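Local structure of NADPH-ferredoxin reductase FprA (Mycobacterium tuberculosis, 1LQT) at residues D37-L42 / G80-G85; V194-R199 / M267-L272; A54-K59 / V162-L167. The protein transfers electrons between NADPH and ferredoxin through a bound FAD, and may supply electrons to P450 systems. One frame throughout, in Å; residues are numbered along the deposited sequence.

Interaction 1: residues D37-L42 / G80-G85; sequences DMLEML and GNVVVG. With FAD (flavin-adenine dinucleotide), chain H.
The adenosine end of FAD sits here at the C-terminal ends of the strands of the FAD-binding Rossmann-type sheet, where strand 34-40 runs out beside the loop that follows strand 76-80. E40 holds the ribose as the acidic residue of this dinucleotide fold commonly does. Its CG lies anti to the backbone N (chi1 165°) and the chain bends at chi2, so the carboxylate turns away from G80-G85 and faces the sugar: OE1 accepts from FAD O3B and OE2 from FAD O2B, both at 2.7 Å. OE2 also takes the backbone N of L42 at 2.9 Å on its anti lone pair, and S11 OG binds OE1, so both oxygens are doubly gripped and the carboxylate is held against rotation. Neighbouring NH and OH donors would favour its ionised form. Backbone atoms of V84 read the adenine edge: V84 N donates to FAD N1A at 3.1 Å, and FAD N6A donates to V84 O at 3.0 Å. M41 flanks the base, its CB 3.3 Å from FAD N3A and its CE, after a bend at chi3, near the ribose. Between the segments, V82 N donates to E40 O and N81 N to L42 O, both donors standing above the carbonyl planes. The L39 and V84 side chains cross at about a right angle, CD1 meeting CG2, on the side covered by L93 of helix 90-96. N81 ND2 is held by K416 O, while a water bonded to N81 OD1 donates to M41 O at 2.6 Å.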
loop_
_atom_site.group_PDB
_atom_site.type_symbol
_atom_site.label_atom_id
_atom_site.label_comp_id
_atom_site.label_asym_id
_atom_site.label_seq_id
_atom_site.Cartn_x
_atom_site.Cartn_y
_atom_site.Cartn_z
ATOM N N ASP A 37 -19.491 -9.497 8.042
ATOM C CA ASP A 37 -18.963 -10.332 6.974
ATOM C C ASP A 37 -17.956 -9.496 6.210
ATOM O O ASP A 37 -18.265 -8.418 5.723
ATOM C CB ASP A 37 -20.068 -10.766 6.018
ATOM C CG ASP A 37 -20.982 -11.829 6.576
ATOM O OD1 ASP A 37 -20.621 -12.454 7.587
ATOM O OD2 ASP A 37 -22.062 -12.046 5.991
ATOM N N MET A 38 -16.747 -10.012 6.100
ATOM C CA MET A 38 -15.655 -9.354 5.413
ATOM C C MET A 38 -15.359 -10.083 4.130
ATOM O O MET A 38 -15.087 -11.278 4.149
ATOM C CB MET A 38 -14.446 -9.345 6.337
ATOM C CG MET A 38 -13.266 -8.646 5.768
ATOM S SD MET A 38 -11.875 -8.539 6.943
ATOM C CE MET A 38 -12.380 -7.291 8.045
ATOM N N LEU A 39 -15.455 -9.370 3.013
ATOM C CA LEU A 39 -15.251 -9.902 1.679
ATOM C C LEU A 39 -13.961 -9.366 1.128
ATOM O O LEU A 39 -13.786 -8.165 1.039
ATOM C CB LEU A 39 -16.393 -9.427 0.757
ATOM C CG LEU A 39 -17.812 -9.695 1.271
ATOM C CD1 LEU A 39 -18.803 -9.333 0.137
ATOM C CD2 LEU A 39 -18.052 -10.999 1.822
ATOM N N GLU A 40 -13.074 -10.244 0.715
ATOM C CA GLU A 40 -11.733 -9.874 0.295
ATOM C C GLU A 40 -11.428 -10.469 -1.062
ATOM O O GLU A 40 -11.625 -11.651 -1.305
ATOM C CB GLU A 40 -10.726 -10.374 1.323
ATOM C CG GLU A 40 -9.263 -10.388 0.858
ATOM C CD GLU A 40 -8.733 -9.029 0.438
ATOM O OE1 GLU A 40 -8.966 -8.054 1.181
ATOM O OE2 GLU A 40 -8.084 -8.968 -0.634
ATOM N N MET A 41 -10.898 -9.618 -1.924
ATOM C CA MET A 41 -10.510 -9.959 -3.282
ATOM C C MET A 41 -9.511 -11.129 -3.404
ATOM O O MET A 41 -9.609 -11.948 -4.300
ATOM C CB MET A 41 -9.876 -8.684 -3.879
ATOM C CG MET A 41 -9.151 -8.914 -5.208
ATOM S SD MET A 41 -8.965 -7.420 -6.168
ATOM C CE MET A 41 -7.574 -6.468 -5.222
ATOM N N LEU A 42 -8.501 -11.080 -2.544
ATOM C CA LEU A 42 -7.458 -12.093 -2.538
ATOM C C LEU A 42 -7.859 -13.253 -1.650
ATOM O O LEU A 42 -8.741 -13.134 -0.806
ATOM C CB LEU A 42 -6.154 -11.486 -1.997
ATOM C CG LEU A 42 -5.648 -10.284 -2.774
ATOM C CD1 LEU A 42 -4.344 -9.807 -2.162
ATOM C CD2 LEU A 42 -5.451 -10.563 -4.243
ATOM N N GLY A 80 -12.754 -14.837 1.436
ATOM C CA GLY A 80 -11.709 -14.450 0.511
ATOM C C GLY A 80 -11.947 -14.959 -0.888
ATOM O O GLY A 80 -12.805 -15.799 -1.132
ATOM N N ASN A 81 -11.187 -14.422 -1.824
ATOM C CA ASN A 81 -11.338 -14.684 -3.261
ATOM C C ASN A 81 -12.701 -14.239 -3.769
ATOM O O ASN A 81 -13.244 -14.842 -4.674
ATOM C CB ASN A 81 -11.055 -16.155 -3.601
ATOM C CG ASN A 81 -10.822 -16.403 -5.067
ATOM O OD1 ASN A 81 -10.304 -15.556 -5.796
ATOM N ND2 ASN A 81 -11.193 -17.596 -5.515
ATOM N N VAL A 82 -13.251 -13.184 -3.169
ATOM C CA VAL A 82 -14.527 -12.598 -3.591
ATOM C C VAL A 82 -14.210 -11.179 -4.031
ATOM O O VAL A 82 -13.843 -10.324 -3.224
ATOM C CB VAL A 82 -15.562 -12.627 -2.456
ATOM C CG1 VAL A 82 -16.831 -11.903 -2.878
ATOM C CG2 VAL A 82 -15.869 -14.044 -2.069
ATOM N N VAL A 83 -14.368 -10.926 -5.328
ATOM C CA VAL A 83 -14.015 -9.649 -5.903
ATOM C C VAL A 83 -15.287 -8.838 -6.086
ATOM O O VAL A 83 -16.141 -9.156 -6.913
ATOM C CB VAL A 83 -13.314 -9.851 -7.248
ATOM C CG1 VAL A 83 -12.904 -8.517 -7.850
ATOM C CG2 VAL A 83 -12.113 -10.777 -7.112
ATOM N N VAL A 84 -15.444 -7.802 -5.285
ATOM C CA VAL A 84 -16.628 -6.979 -5.384
ATOM C C VAL A 84 -16.476 -6.131 -6.633
ATOM O O VAL A 84 -15.439 -5.496 -6.862
ATOM C CB VAL A 84 -16.855 -6.172 -4.112
ATOM C CG1 VAL A 84 -18.046 -5.272 -4.265
ATOM C CG2 VAL A 84 -17.046 -7.105 -2.916
ATOM N N GLY A 85 -17.515 -6.136 -7.453
ATOM C CA GLY A 85 -17.509 -5.590 -8.781
ATOM C C GLY A 85 -17.419 -6.686 -9.831
ATOM O O GLY A 85 -17.665 -6.425 -11.017
HETATM P PA FAD H . -5.188 -1.871 2.100
HETATM O O1A FAD H . -4.679 -1.648 0.733
HETATM O O2A FAD H . -4.260 -2.291 3.179
HETATM O O5B FAD H . -6.344 -2.975 2.042
HETATM C C5B FAD H . -7.305 -2.951 0.980
HETATM C C4B FAD H . -7.852 -4.368 0.860
HETATM O O4B FAD H . -9.004 -4.301 0.023
HETATM C C3B FAD H . -6.882 -5.359 0.208
HETATM O O3B FAD H . -6.780 -6.563 0.933
HETATM C C2B FAD H . -7.472 -5.548 -1.165
HETATM O O2B FAD H . -7.149 -6.758 -1.811
HETATM C C1B FAD H . -8.971 -5.391 -0.878
HETATM N N9A FAD H . -9.782 -5.047 -2.038
HETATM C C8A FAD H . -9.522 -4.056 -2.945
HETATM N N7A FAD H . -10.461 -3.979 -3.880
HETATM C C5A FAD H . -11.347 -4.994 -3.576
HETATM C C6A FAD H . -12.522 -5.413 -4.205
HETATM N N6A FAD H . -13.043 -4.824 -5.270
HETATM N N1A FAD H . -13.183 -6.459 -3.636
HETATM C C2A FAD H . -12.688 -7.033 -2.507
HETATM N N3A FAD H . -11.574 -6.679 -1.853
HETATM C C4A FAD H . -10.939 -5.653 -2.428
HETATM N N1 FAD H . 2.420 1.538 7.145
HETATM C C2 FAD H . 3.112 1.336 8.302
HETATM O O2 FAD H . 2.641 1.647 9.379
HETATM N N3 FAD H . 4.384 0.792 8.232
HETATM C C4 FAD H . 4.968 0.359 7.078
HETATM O O4 FAD H . 6.107 -0.160 7.088
HETATM C C4X FAD H . 4.230 0.522 5.900
HETATM N N5 FAD H . 4.736 0.090 4.694
HETATM C C5X FAD H . 4.018 0.292 3.544
HETATM C C6 FAD H . 4.531 -0.110 2.335
HETATM C C7 FAD H . 3.881 0.139 1.139
HETATM C C7M FAD H . 4.472 -0.337 -0.159
HETATM C C8 FAD H . 2.644 0.792 1.182
HETATM C C8M FAD H . 1.902 1.111 -0.087
HETATM C C9 FAD H . 2.098 1.187 2.402
HETATM C C9A FAD H . 2.769 0.946 3.592
HETATM N N10 FAD H . 2.250 1.353 4.826
HETATM C C10 FAD H . 2.962 1.122 5.977
HETATM C "C1'" FAD H . 0.909 1.997 4.941
HETATM C "C2'" FAD H . -0.196 0.955 5.106
HETATM O "O2'" FAD H . 0.013 -0.061 4.158
HETATM C "C3'" FAD H . -1.569 1.618 4.886
HETATM O "O3'" FAD H . -1.805 2.628 5.862
HETATM C "C4'" FAD H . -2.775 0.691 5.041
HETATM O "O4'" FAD H . -2.484 -0.626 4.585
HETATM C "C5'" FAD H . -3.980 1.251 4.284
HETATM O "O5'" FAD H . -5.083 0.423 4.675
HETATM P P FAD H . -6.404 0.221 3.819
HETATM O O1P FAD H . -7.230 -0.686 4.647
HETATM O O2P FAD H . -7.016 1.509 3.372
HETATM O O3P FAD H . -5.954 -0.494 2.476
HETATM O O HOH W 1 -8.238 -13.690 -5.751
#

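Interaction 2: residues V194-R199 / M267-L272; sequences VVIVGR and MVFRFL. With ODP (4-oxo-nicotinamide-adenine dinucleotide phosphate), chain I.
Two neighbouring strands of the parallel sheet in the NADP-binding domain, 193-197 and 265-270, run side by side here, their axes 4.7 Å apart and 23° from parallel. Four backbone bonds lace them in register: V268 N to V194 O, I196 N to V268 O, R270 N to I196 O and G198 N to R270 O. All lie nearly along the C=O axes, and the I196 N to V268 O bond is the shortest at 2.7 Å. The tight face carries I196, M267 and F269. With CG1 beside its backbone N (chi1 -60°), I196 sends CD1 over the face of the F269 ring, 4.1 Å from the centroid, a CH-pi contact; the same methyl meets M267 CG at 3.9 Å. A163 and L167 of helix 157-167 close over this face, touching M267, while L215 reaches F269. On the other face V195 and V197 are buried, but V268 and R270 are partly open to solvent. There R270 lays CG alongside V195 CG1 at 3.9 Å, then folds at chi2 and chi3 so that its guanidinium leaves the strand pair and makes a salt bridge with E311. Past the strands the backbones stay close, but the regular bonding stops after G198 N, and the R199 side chain turns away. Its CG takes the crowded position between N and the carbonyl carbon (chi1 65°), and the extended chain lays the guanidinium flat on the adenine of ODP, C5A 3.4 Å above its plane. R199 NE donates to ODP O1X in that plane, and NH2 donates to ODP O3X at 2.8 Å. One side chain thus pairs charge with the 2'-phosphate and lies over the base, chemistry consistent with selection of NADP over NAD.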
loop_
_atom_site.group_PDB
_atom_site.type_symbol
_atom_site.label_atom_id
_atom_site.label_comp_id
_atom_site.label_asym_id
_atom_site.label_seq_id
_atom_site.Cartn_x
_atom_site.Cartn_y
_atom_site.Cartn_z
ATOM N N VAL A 194 21.244 2.887 -7.261
ATOM C CA VAL A 194 19.882 3.375 -7.363
ATOM C C VAL A 194 19.923 4.873 -7.114
ATOM O O VAL A 194 20.468 5.311 -6.120
ATOM C CB VAL A 194 18.945 2.725 -6.321
ATOM C CG1 VAL A 194 17.560 3.331 -6.393
ATOM C CG2 VAL A 194 18.856 1.225 -6.530
ATOM N N VAL A 195 19.342 5.618 -8.028
ATOM C CA VAL A 195 19.225 7.063 -7.879
ATOM C C VAL A 195 17.772 7.381 -7.547
ATOM O O VAL A 195 16.868 7.058 -8.300
ATOM C CB VAL A 195 19.638 7.827 -9.139
ATOM C CG1 VAL A 195 19.638 9.303 -8.856
ATOM C CG2 VAL A 195 21.026 7.366 -9.596
ATOM N N ILE A 196 17.546 7.948 -6.369
ATOM C CA ILE A 196 16.223 8.368 -5.880
ATOM C C ILE A 196 16.081 9.836 -6.217
ATOM O O ILE A 196 16.856 10.672 -5.763
ATOM C CB ILE A 196 16.106 8.148 -4.386
ATOM C CG1 ILE A 196 16.299 6.681 -4.052
ATOM C CG2 ILE A 196 14.751 8.652 -3.886
ATOM C CD1 ILE A 196 16.356 6.382 -2.603
ATOM N N VAL A 197 15.063 10.143 -7.007
ATOM C CA VAL A 197 14.906 11.453 -7.635
ATOM C C VAL A 197 13.634 12.128 -7.111
ATOM O O VAL A 197 12.519 11.676 -7.398
ATOM C CB VAL A 197 14.829 11.289 -9.165
ATOM C CG1 VAL A 197 14.759 12.630 -9.850
ATOM C CG2 VAL A 197 16.018 10.501 -9.683
ATOM N N GLY A 198 13.823 13.205 -6.350
ATOM C CA GLY A 198 12.752 13.987 -5.762
ATOM C C GLY A 198 12.568 15.289 -6.505
ATOM O O GLY A 198 13.527 16.003 -6.736
ATOM N N ARG A 199 11.318 15.645 -6.798
ATOM C CA ARG A 199 11.028 16.851 -7.558
ATOM C C ARG A 199 11.173 18.121 -6.748
ATOM O O ARG A 199 11.592 19.154 -7.299
ATOM C CB ARG A 199 9.668 16.766 -8.248
ATOM C CG ARG A 199 8.458 16.705 -7.325
ATOM C CD ARG A 199 7.178 16.811 -8.095
ATOM N NE ARG A 199 6.034 16.610 -7.220
ATOM C CZ ARG A 199 4.798 16.532 -7.672
ATOM N NH1 ARG A 199 4.559 16.660 -8.964
ATOM N NH2 ARG A 199 3.808 16.346 -6.832
ATOM N N MET A 267 23.284 4.163 -3.095
ATOM C CA MET A 267 21.942 4.704 -3.059
ATOM C C MET A 267 22.102 6.210 -3.053
ATOM O O MET A 267 22.506 6.773 -2.051
ATOM C CB MET A 267 21.197 4.231 -1.823
ATOM C CG MET A 267 19.739 4.617 -1.858
ATOM S SD MET A 267 18.846 4.166 -0.356
ATOM C CE MET A 267 18.917 2.379 -0.415
ATOM N N VAL A 268 21.797 6.846 -4.180
ATOM C CA VAL A 268 22.057 8.267 -4.391
ATOM C C VAL A 268 20.758 9.053 -4.293
ATOM O O VAL A 268 19.758 8.673 -4.905
ATOM C CB VAL A 268 22.647 8.486 -5.813
ATOM C CG1 VAL A 268 22.906 9.951 -6.073
ATOM C CG2 VAL A 268 23.903 7.675 -6.034
ATOM N N PHE A 269 20.770 10.149 -3.542
ATOM C CA PHE A 269 19.613 11.041 -3.457
ATOM C C PHE A 269 19.870 12.298 -4.272
ATOM O O PHE A 269 20.826 13.011 -4.040
ATOM C CB PHE A 269 19.326 11.454 -2.017
ATOM C CG PHE A 269 18.761 10.339 -1.158
ATOM C CD1 PHE A 269 19.581 9.377 -0.630
ATOM C CD2 PHE A 269 17.419 10.267 -0.902
ATOM C CE1 PHE A 269 19.076 8.360 0.153
ATOM C CE2 PHE A 269 16.898 9.262 -0.126
ATOM C CZ PHE A 269 17.720 8.301 0.393
ATOM N N ARG A 270 18.951 12.559 -5.201
ATOM C CA ARG A 270 18.931 13.786 -6.005
ATOM C C ARG A 270 17.603 14.490 -5.744
ATOM O O ARG A 270 16.559 13.882 -5.877
ATOM C CB ARG A 270 19.016 13.434 -7.481
ATOM C CG ARG A 270 20.386 12.977 -7.933
ATOM C CD ARG A 270 21.365 14.086 -8.196
ATOM N NE ARG A 270 20.908 15.042 -9.196
ATOM C CZ ARG A 270 20.994 14.917 -10.525
ATOM N NH1 ARG A 270 21.560 13.882 -11.112
ATOM N NH2 ARG A 270 20.554 15.894 -11.283
ATOM N N PHE A 271 17.652 15.734 -5.325
ATOM C CA PHE A 271 16.478 16.534 -5.092
ATOM C C PHE A 271 16.354 17.573 -6.206
ATOM O O PHE A 271 17.211 17.715 -7.062
ATOM C CB PHE A 271 16.517 17.189 -3.721
ATOM C CG PHE A 271 16.587 16.201 -2.593
ATOM C CD1 PHE A 271 15.432 15.678 -2.029
ATOM C CD2 PHE A 271 17.794 15.759 -2.111
ATOM C CE1 PHE A 271 15.494 14.779 -0.996
ATOM C CE2 PHE A 271 17.854 14.854 -1.080
ATOM C CZ PHE A 271 16.698 14.359 -0.512
ATOM N N LEU A 272 15.218 18.273 -6.208
ATOM C CA LEU A 272 14.924 19.337 -7.161
ATOM C C LEU A 272 15.147 18.861 -8.607
ATOM O O LEU A 272 15.680 19.570 -9.457
ATOM C CB LEU A 272 15.723 20.590 -6.864
ATOM C CG LEU A 272 15.395 21.213 -5.528
ATOM C CD1 LEU A 272 16.300 22.370 -5.190
ATOM C CD2 LEU A 272 13.949 21.670 -5.467
HETATM O O1X ODP I . 6.396 16.917 -4.343
HETATM P P2B ODP I . 5.594 15.864 -3.642
HETATM O O2X ODP I . 5.636 15.957 -2.131
HETATM O O3X ODP I . 4.166 15.761 -4.153
HETATM O O2B ODP I . 6.358 14.504 -4.053
HETATM C C2B ODP I . 5.751 13.219 -3.942
HETATM C C3B ODP I . 6.248 12.370 -2.795
HETATM O O3B ODP I . 7.650 12.532 -2.636
HETATM C C1B ODP I . 6.136 12.396 -5.117
HETATM N N9A ODP I . 5.526 12.726 -6.380
HETATM C C8A ODP I . 4.191 12.764 -6.699
HETATM N N7A ODP I . 3.998 13.042 -7.975
HETATM C C5A ODP I . 5.247 13.191 -8.530
HETATM C C4A ODP I . 6.200 13.002 -7.527
HETATM N N3A ODP I . 7.544 13.055 -7.706
HETATM C C2A ODP I . 7.914 13.335 -8.968
HETATM N N1A ODP I . 7.057 13.522 -10.011
HETATM C C6A ODP I . 5.708 13.451 -9.800
HETATM N N6A ODP I . 4.914 13.576 -10.872
HETATM O O4B ODP I . 5.748 11.089 -4.735
HETATM C C4B ODP I . 5.982 10.961 -3.325
HETATM C C5B ODP I . 4.795 10.299 -2.689
HETATM O O5B ODP I . 5.126 10.022 -1.348
HETATM P PA ODP I . 3.980 9.551 -0.342
HETATM O O1A ODP I . 4.577 9.440 0.986
HETATM O O2A ODP I . 2.766 10.379 -0.492
HETATM O O3 ODP I . 3.574 8.128 -0.941
HETATM P PN ODP I . 4.244 6.648 -0.828
HETATM O O1N ODP I . 5.721 6.732 -0.819
HETATM O O2N ODP I . 3.540 5.876 -1.872
HETATM O O5D ODP I . 3.816 6.173 0.613
HETATM C C5D ODP I . 2.404 5.980 0.891
HETATM C C4D ODP I . 2.206 6.003 2.391
HETATM O O4D ODP I . 2.656 4.803 3.009
HETATM C C1D ODP I . 3.572 5.127 4.057
HETATM C C2D ODP I . 4.077 6.466 3.717
HETATM O O2D ODP I . 4.784 7.108 4.717
HETATM C C3D ODP I . 2.938 7.157 3.065
HETATM O O3D ODP I . 2.137 7.735 4.074
HETATM N N1N ODP I . 4.472 4.063 4.333
HETATM C C2N ODP I . 5.057 4.026 5.620
HETATM C C3N ODP I . 6.185 3.296 5.790
HETATM C C7N ODP I . 6.749 3.368 7.216
HETATM N N7N ODP I . 7.849 2.690 7.420
HETATM O O7N ODP I . 6.140 4.070 8.053
HETATM C C4N ODP I . 6.836 2.600 4.761
HETATM O O99 ODP I . 7.928 1.971 4.906
HETATM C C5N ODP I . 6.219 2.677 3.430
HETATM C C6N ODP I . 5.042 3.435 3.242
#

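Interaction 3: residues A54-K59 / V162-L167; sequences APDHPK and VARILL. With ACT (acetate ion), chain E.
A side-on salt bridge joins a type I beta turn, A54 to H57, to helix 157-167, which follows what looks like a GxGxxA turn of the NADP-binding Rossmann-type fold. R164 NE donates to D56 OD2 at 2.7 Å and R164 NH2 to D56 OD1 at 2.8 Å. Each oxygen uses its syn lone pair, both bonds are nearly straight, and the carboxylate and guanidinium planes are 22° apart, so the two groups meet as a nearly flat pair. The H57 ring covers one face of the guanidinium: R164 NH2 stands 3.2 Å above the ring, offset toward its rim, with the two planes 37° apart. At the edge of the guanidinium, A54 CB closes in to 3.3 Å from R164 NH2. Beside the bridge, P55 and I165 reach tip to tip, P55 CG lying 3.9 Å from I165 CD1, and Y132 of helix 125-132 touches both.

Further out, torsions and second partners fix the pieces. D56 CG sits in the crowded position between its backbone N and carbonyl carbon (chi1 64°), while the bend of R164 at chi3 turns the NE/NH2 side of its guanidinium to the carboxylate. D161 forms a salt bridge with R164 NH1, so this arginine faces two acids, which would tend to keep it charged. H57 NE2 is hydrogen-bonded to E214 OE1, and H57 touches both FAD and ODP, placing the turn beside the two cofactors. An acetate, probably from the crystallisation liquor, takes K59 N on its O atom at 2.9 Å.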
loop_
_atom_site.group_PDB
_atom_site.type_symbol
_atom_site.label_atom_id
_atom_site.label_comp_id
_atom_site.label_asym_id
_atom_site.label_seq_id
_atom_site.Cartn_x
_atom_site.Cartn_y
_atom_site.Cartn_z
ATOM N N ALA A 54 7.347 -3.847 3.511
ATOM C CA ALA A 54 8.488 -4.500 2.938
ATOM C C ALA A 54 8.866 -5.776 3.682
ATOM O O ALA A 54 8.663 -5.877 4.888
ATOM C CB ALA A 54 9.653 -3.540 2.936
ATOM N N PRO A 55 9.457 -6.729 2.967
ATOM C CA PRO A 55 9.826 -8.001 3.621
ATOM C C PRO A 55 10.921 -7.846 4.684
ATOM O O PRO A 55 11.059 -8.702 5.524
ATOM C CB PRO A 55 10.229 -8.886 2.443
ATOM C CG PRO A 55 10.654 -7.936 1.398
ATOM C CD PRO A 55 9.690 -6.763 1.513
ATOM N N ASP A 56 11.697 -6.764 4.605
ATOM C CA ASP A 56 12.668 -6.445 5.646
ATOM C C ASP A 56 12.091 -5.546 6.725
ATOM O O ASP A 56 12.828 -5.023 7.560
ATOM C CB ASP A 56 13.960 -5.881 5.047
ATOM C CG ASP A 56 13.769 -4.565 4.348
ATOM O OD1 ASP A 56 12.614 -4.240 3.968
ATOM O OD2 ASP A 56 14.761 -3.829 4.128
ATOM N N HIS A 57 10.758 -5.408 6.761
ATOM C CA HIS A 57 10.055 -4.671 7.821
ATOM C C HIS A 57 9.068 -5.633 8.541
ATOM O O HIS A 57 7.873 -5.342 8.675
ATOM C CB HIS A 57 9.276 -3.456 7.261
ATOM C CG HIS A 57 10.129 -2.261 6.950
ATOM N ND1 HIS A 57 9.749 -1.293 6.059
ATOM C CD2 HIS A 57 11.254 -1.789 7.539
ATOM C CE1 HIS A 57 10.667 -0.347 6.006
ATOM N NE2 HIS A 57 11.612 -0.640 6.876
ATOM N N PRO A 58 9.524 -6.784 9.021
ATOM C CA PRO A 58 8.578 -7.726 9.639
ATOM C C PRO A 58 7.928 -7.238 10.919
ATOM O O PRO A 58 6.803 -7.652 11.241
ATOM C CB PRO A 58 9.448 -8.955 9.954
ATOM C CG PRO A 58 10.819 -8.381 10.147
ATOM C CD PRO A 58 10.904 -7.321 9.066
ATOM N N LYS A 59 8.569 -6.369 11.686
ATOM C CA LYS A 59 8.028 -6.015 12.973
ATOM C C LYS A 59 6.673 -5.382 12.900
ATOM O O LYS A 59 5.801 -5.717 13.682
ATOM C CB LYS A 59 8.980 -5.098 13.733
ATOM C CG LYS A 59 10.300 -5.652 14.015
ATOM C CD LYS A 59 11.250 -4.581 14.581
ATOM C CE LYS A 59 12.647 -5.115 14.768
ATOM N NZ LYS A 59 13.483 -4.098 15.460
ATOM N N VAL A 162 11.654 0.506 -2.168
ATOM C CA VAL A 162 12.087 0.015 -3.464
ATOM C C VAL A 162 13.601 -0.007 -3.542
ATOM O O VAL A 162 14.212 -0.986 -3.963
ATOM C CB VAL A 162 11.492 0.863 -4.574
ATOM C CG1 VAL A 162 12.086 0.553 -5.915
ATOM C CG2 VAL A 162 9.968 0.705 -4.632
ATOM N N ALA A 163 14.223 1.086 -3.124
ATOM C CA ALA A 163 15.669 1.194 -3.217
ATOM C C ALA A 163 16.349 0.154 -2.315
ATOM O O ALA A 163 17.332 -0.458 -2.698
ATOM C CB ALA A 163 16.087 2.580 -2.849
ATOM N N ARG A 164 15.815 -0.042 -1.115
ATOM C CA ARG A 164 16.364 -1.063 -0.211
ATOM C C ARG A 164 16.299 -2.442 -0.811
ATOM O O ARG A 164 17.251 -3.207 -0.725
ATOM C CB ARG A 164 15.643 -1.124 1.119
ATOM C CG ARG A 164 15.894 -0.004 2.059
ATOM C CD ARG A 164 15.651 -0.356 3.576
ATOM N NE ARG A 164 14.432 -1.139 3.702
ATOM C CZ ARG A 164 13.211 -0.648 3.481
ATOM N NH1 ARG A 164 13.005 0.646 3.353
ATOM N NH2 ARG A 164 12.216 -1.513 3.420
ATOM N N ILE A 165 15.156 -2.800 -1.361
ATOM C CA ILE A 165 15.049 -4.141 -1.910
ATOM C C ILE A 165 15.979 -4.338 -3.090
ATOM O O ILE A 165 16.582 -5.401 -3.243
ATOM C CB ILE A 165 13.578 -4.465 -2.220
ATOM C CG1 ILE A 165 12.736 -4.449 -0.915
ATOM C CG2 ILE A 165 13.474 -5.742 -2.976
ATOM C CD1 ILE A 165 13.214 -5.292 0.191
ATOM N N LEU A 166 16.182 -3.296 -3.890
ATOM C CA LEU A 166 17.090 -3.399 -5.028
ATOM C C LEU A 166 18.558 -3.540 -4.648
ATOM O O LEU A 166 19.335 -4.084 -5.423
ATOM C CB LEU A 166 16.922 -2.183 -5.950
ATOM C CG LEU A 166 15.607 -2.121 -6.740
ATOM C CD1 LEU A 166 15.504 -0.746 -7.402
ATOM C CD2 LEU A 166 15.520 -3.223 -7.784
ATOM N N LEU A 167 18.921 -3.046 -3.470
ATOM C CA LEU A 167 20.332 -2.948 -3.066
ATOM C C LEU A 167 20.757 -3.823 -1.901
ATOM O O LEU A 167 21.926 -4.037 -1.698
ATOM C CB LEU A 167 20.687 -1.514 -2.739
ATOM C CG LEU A 167 20.703 -0.570 -3.938
ATOM C CD1 LEU A 167 20.844 0.864 -3.501
ATOM C CD2 LEU A 167 21.822 -0.905 -4.875
HETATM C C ACT E . 10.796 -3.775 11.059
HETATM O O ACT E . 11.059 -4.970 11.136
HETATM O OXT ACT E . 11.745 -2.971 11.078
HETATM C CH3 ACT E . 9.411 -3.272 10.954
#

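From the N terminus, strand 34-40 enters interaction 1 first. The chain then passes A54-K59, the first half of interaction 3, before G80-G85 returns to close interaction 1 beside strand 34-40 of the FAD-binding sheet. Interaction 3 closes at V162-L167, so interactions 1 and 3 cross, and their centres lie 28 Å apart on opposite sides of the chain's centre. Interaction 2 follows in series, M267-L272 closing a loop of 67 residues within the NADP-binding sheet. Interactions 2 and 3 touch: L167 CD1 packs on V194 CG2 at 3.6 Å, so the helix tied to the 54-59 turn also lies on the 194-197 and 267-270 strands.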